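Local coordinates for protein HTH-type transcriptional regulator ascG (Escherichia coli, PDB 3BRQ) that represses transcription of the asc operon by binding specific DNA sequences as a regulator of the LacI family, at residues 62-65 with 66-70; 43-46 with 47-50. One frame throughout, in Å; residues are numbered along the deposited sequence.

Contact 1 of 2, residues 62-65 with 66-70; sequences SAEE and ERQAI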
loop_
_atom_site.group_PDB
_atom_site.type_symbol
_atom_site.label_atom_id
_atom_site.label_comp_id
_atom_site.label_asym_id
_atom_site.label_seq_id
_atom_site.Cartn_x
_atom_site.Cartn_y
_atom_site.Cartn_z
ATOM N N SER B 62 -12.423 9.879 12.294
ATOM C CA SER B 62 -13.425 10.958 12.430
ATOM C C SER B 62 -12.703 12.294 12.658
ATOM O O SER B 62 -11.548 12.288 13.007
ATOM C CB SER B 62 -14.329 10.636 13.608
ATOM O OG SER B 62 -13.578 10.698 14.813
ATOM N N ALA B 63 -13.385 13.434 12.514
ATOM C CA ALA B 63 -12.755 14.736 12.814
ATOM C C ALA B 63 -12.273 14.810 14.265
ATOM O O ALA B 63 -11.129 15.255 14.551
ATOM C CB ALA B 63 -13.758 15.919 12.544
ATOM N N GLU B 64 -13.164 14.429 15.193
ATOM C CA GLU B 64 -12.855 14.455 16.608
ATOM C C GLU B 64 -11.612 13.643 16.977
ATOM O O GLU B 64 -10.784 14.096 17.778
ATOM C CB GLU B 64 -14.070 13.984 17.446
ATOM C CG GLU B 64 -13.773 13.885 18.991
ATOM C CD GLU B 64 -13.484 15.219 19.666
ATOM O OE1 GLU B 64 -14.006 16.269 19.200
ATOM O OE2 GLU B 64 -12.791 15.205 20.725
ATOM N N GLU B 65 -11.450 12.475 16.391
ATOM C CA GLU B 65 -10.277 11.667 16.716
ATOM C C GLU B 65 -8.975 12.211 16.047
ATOM O O GLU B 65 -7.881 12.050 16.590
ATOM C CB GLU B 65 -10.516 10.228 16.290
ATOM C CG GLU B 65 -11.345 9.385 17.295
ATOM C CD GLU B 65 -12.029 8.165 16.676
ATOM O OE1 GLU B 65 -12.399 8.129 15.473
ATOM O OE2 GLU B 65 -12.240 7.223 17.426
ATOM N N GLU B 66 -9.100 12.838 14.865
ATOM C CA GLU B 66 -7.953 13.491 14.246
ATOM C C GLU B 66 -7.443 14.599 15.138
ATOM O O GLU B 66 -6.254 14.670 15.377
ATOM C CB GLU B 66 -8.285 14.007 12.841
ATOM C CG GLU B 66 -8.542 12.891 11.803
ATOM C CD GLU B 66 -9.172 13.418 10.513
ATOM O OE1 GLU B 66 -9.696 14.579 10.519
ATOM O OE2 GLU B 66 -9.185 12.684 9.494
ATOM N N ARG B 67 -8.355 15.429 15.657
ATOM C CA ARG B 67 -8.016 16.440 16.638
ATOM C C ARG B 67 -7.366 15.881 17.940
ATOM O O ARG B 67 -6.329 16.396 18.396
ATOM C CB ARG B 67 -9.279 17.223 16.938
ATOM C CG ARG B 67 -9.162 18.307 17.945
ATOM C CD ARG B 67 -10.579 18.634 18.452
ATOM N NE ARG B 67 -11.213 19.548 17.535
ATOM C CZ ARG B 67 -12.260 19.307 16.745
ATOM N NH1 ARG B 67 -12.896 18.137 16.727
ATOM N NH2 ARG B 67 -12.685 20.292 15.960
ATOM N N GLN B 68 -7.939 14.807 18.493
ATOM C CA GLN B 68 -7.386 14.216 19.695
ATOM C C GLN B 68 -5.984 13.656 19.452
ATOM O O GLN B 68 -5.152 13.659 20.353
ATOM C CB GLN B 68 -8.267 13.075 20.226
ATOM C CG GLN B 68 -9.564 13.583 20.847
ATOM C CD GLN B 68 -10.529 12.440 21.148
ATOM O OE1 GLN B 68 -10.169 11.245 21.001
ATOM N NE2 GLN B 68 -11.767 12.790 21.563
ATOM N N ALA B 69 -5.738 13.149 18.258
ATOM C CA ALA B 69 -4.400 12.547 17.919
ATOM C C ALA B 69 -3.322 13.648 17.835
ATOM O O ALA B 69 -2.170 13.455 18.233
ATOM C CB ALA B 69 -4.499 11.813 16.584
ATOM N N ILE B 70 -3.732 14.845 17.367
ATOM C CA ILE B 70 -2.844 15.988 17.334
ATOM C C ILE B 70 -2.439 16.353 18.769
ATOM O O ILE B 70 -1.262 16.391 19.079
ATOM C CB ILE B 70 -3.476 17.224 16.558
ATOM C CG1 ILE B 70 -3.531 16.928 15.041
ATOM C CG2 ILE B 70 -2.680 18.570 16.879
ATOM C CD1 ILE B 70 -4.564 17.785 14.250
#

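Contact 2 of 2, residues 43-46 with 47-50; sequences AARM and AEEK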
loop_
_atom_site.group_PDB
_atom_site.type_symbol
_atom_site.label_atom_id
_atom_site.label_comp_id
_atom_site.label_asym_id
_atom_site.label_seq_id
_atom_site.Cartn_x
_atom_site.Cartn_y
_atom_site.Cartn_z
ATOM N N ALA B 43 8.783 10.904 4.552
ATOM C CA ALA B 43 8.841 11.550 5.870
ATOM C C ALA B 43 9.898 10.945 6.812
ATOM O O ALA B 43 10.669 11.675 7.416
ATOM C CB ALA B 43 7.470 11.549 6.553
ATOM N N ALA B 44 9.894 9.626 6.946
ATOM C CA ALA B 44 10.833 8.909 7.850
ATOM C C ALA B 44 12.247 9.129 7.393
ATOM O O ALA B 44 13.097 9.477 8.173
ATOM C CB ALA B 44 10.561 7.381 7.871
ATOM N N ARG B 45 12.492 8.915 6.110
ATOM C CA ARG B 45 13.806 9.213 5.563
ATOM C C ARG B 45 14.253 10.670 5.843
ATOM O O ARG B 45 15.366 10.905 6.309
ATOM C CB ARG B 45 13.823 8.874 4.072
ATOM C CG ARG B 45 15.122 8.294 3.603
ATOM C CD ARG B 45 15.422 6.935 4.244
ATOM N NE ARG B 45 16.868 6.679 4.233
ATOM C CZ ARG B 45 17.467 5.623 3.668
ATOM N NH1 ARG B 45 16.745 4.680 3.057
ATOM N NH2 ARG B 45 18.802 5.501 3.722
HETATM N N MSE B 46 13.375 11.643 5.635
HETATM C CA MSE B 46 13.793 13.026 5.806
HETATM C C MSE B 46 14.110 13.344 7.267
HETATM O O MSE B 46 15.125 13.978 7.571
HETATM C CB MSE B 46 12.709 13.975 5.302
HETATM C CG MSE B 46 12.942 14.543 3.916
HETATM SE SE MSE B 46 12.834 16.487 4.070
HETATM C CE MSE B 46 14.568 16.757 4.976
ATOM N N ALA B 47 13.235 12.912 8.177
ATOM C CA ALA B 47 13.476 13.045 9.603
ATOM C C ALA B 47 14.786 12.342 9.992
ATOM O O ALA B 47 15.607 12.917 10.710
ATOM C CB ALA B 47 12.303 12.467 10.410
ATOM N N GLU B 48 14.990 11.122 9.515
ATOM C CA GLU B 48 16.211 10.373 9.880
ATOM C C GLU B 48 17.455 11.175 9.472
ATOM O O GLU B 48 18.337 11.426 10.313
ATOM C CB GLU B 48 16.198 8.951 9.284
ATOM C CG GLU B 48 17.466 8.135 9.512
ATOM C CD GLU B 48 17.371 6.748 8.922
ATOM O OE1 GLU B 48 16.586 6.534 7.990
ATOM O OE2 GLU B 48 18.065 5.838 9.393
ATOM N N GLU B 49 17.490 11.648 8.221
ATOM C CA GLU B 49 18.670 12.355 7.723
ATOM C C GLU B 49 18.924 13.632 8.507
ATOM O O GLU B 49 20.078 14.008 8.718
ATOM C CB GLU B 49 18.557 12.680 6.229
ATOM C CG GLU B 49 18.493 11.440 5.293
ATOM C CD GLU B 49 18.481 11.826 3.808
ATOM O OE1 GLU B 49 19.438 12.538 3.394
ATOM O OE2 GLU B 49 17.536 11.437 3.053
ATOM N N LYS B 50 17.866 14.309 8.929
ATOM C CA LYS B 50 18.040 15.536 9.701
ATOM C C LYS B 50 18.167 15.361 11.228
ATOM O O LYS B 50 18.100 16.361 11.959
ATOM C CB LYS B 50 16.922 16.532 9.373
ATOM C CG LYS B 50 16.871 16.984 7.874
ATOM C CD LYS B 50 18.067 17.848 7.465
ATOM C CE LYS B 50 18.086 18.133 5.925
ATOM N NZ LYS B 50 19.500 18.319 5.388
#

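Contact 1 of 2, residues 62-65 with 66-70
E64 lays its carboxylate over the next turn of the helix, where OE2 accepts a hydrogen bond from Q68 NE2 at 2.8 Å. The bond uses the anti lone pair of OE2, with the carboxylate and amide planes 74° apart. CG of E64 is anti to its backbone N (chi1 176°) and the chain then bends at chi2, which brings the carboxylate round to the following turn; its OE1 makes a weak, hydrogen-bonded salt bridge to R67 NH1 (3.3 Å), while R67 NH2 pairs with E92. At the start of the helix S62 is the N-cap: its OG accepts from E65 N at 3.2 Å, the capping bond, and donates in turn to E65 OE1 at 2.9 Å. Serine suits the place because its short hydroxyl can do both. E66 packs its CG 3.3 Å from S62 O, but its buried carboxylate turns to the loop after strand 80-84, taking the amides of R86, F87 and L88 and the hydroxyl of T27. With an alanine here, those amides and the T27 hydroxyl would probably lose their shared acceptor, leaving the loop less firmly held to the helix. Beyond, A69 N bonds to E65 O at 2.9 Å.

Contact 2 of 2, residues 43-46 with 47-50
R45 and E48 run side by side from the last turns of helix 36-49, the crossover helix of a beta-alpha-beta unit that links strand 21-27 to strand 53-60. Their pairing is loose: R45 NE lies a long 3.8 Å from E48 OE1, an oxygen whose place is uncertain and which sits well out of the guanidinium plane, so opposite charge rather than a directed N-H links them. E48 is fully extended, CG anti to the backbone N (chi1 175°), and a glutamate suits this place because that length carries OE2 to a hydrogen bond with H61 ND1 of the second subunit; OE1, with the same reserve, meets N28 of that chain. E49 differs at its first torsion, with CG set beside the backbone N (chi1 -64°), which puts CG 3.3 Å from R45 O. A43 is small enough to fit against I259 and I263 of helix 255-270, and A44 meets D58 of the second subunit. M46, a selenomethionine, bends at chi2 and chi3 (chi3 73°) and K50 at chi2, and the two run alongside, pointing the same way; a flexible apolar chain suits the lysine's methylenes, and M46 also touches I263. K50, the first residue to leave helical geometry, still gives its N to M46 O at 3.1 Å, and its CG sits 3.7 Å from M46 CE.

Contact 2 comes first along the chain: in sequence, strand 53-60, an outermost strand of the five-stranded parallel sheet within this chain, separates helix 36-49 from helix 63-75. Their centres lie 25 Å apart and their nearest atoms about 15 Å, so the two do not touch. They mark different ends of their helices, residues 62-65 with 66-70 the beginning and residues 43-46 with 47-50 the end. Contact 2 reaches the second subunit, whereas contact 1 meets no other chain of the assembly. H61 lies just ahead of contact 1, and its counterpart in the second subunit bonds to contact 2. A bound sodium ion is about 11 Å from the side chain of E66.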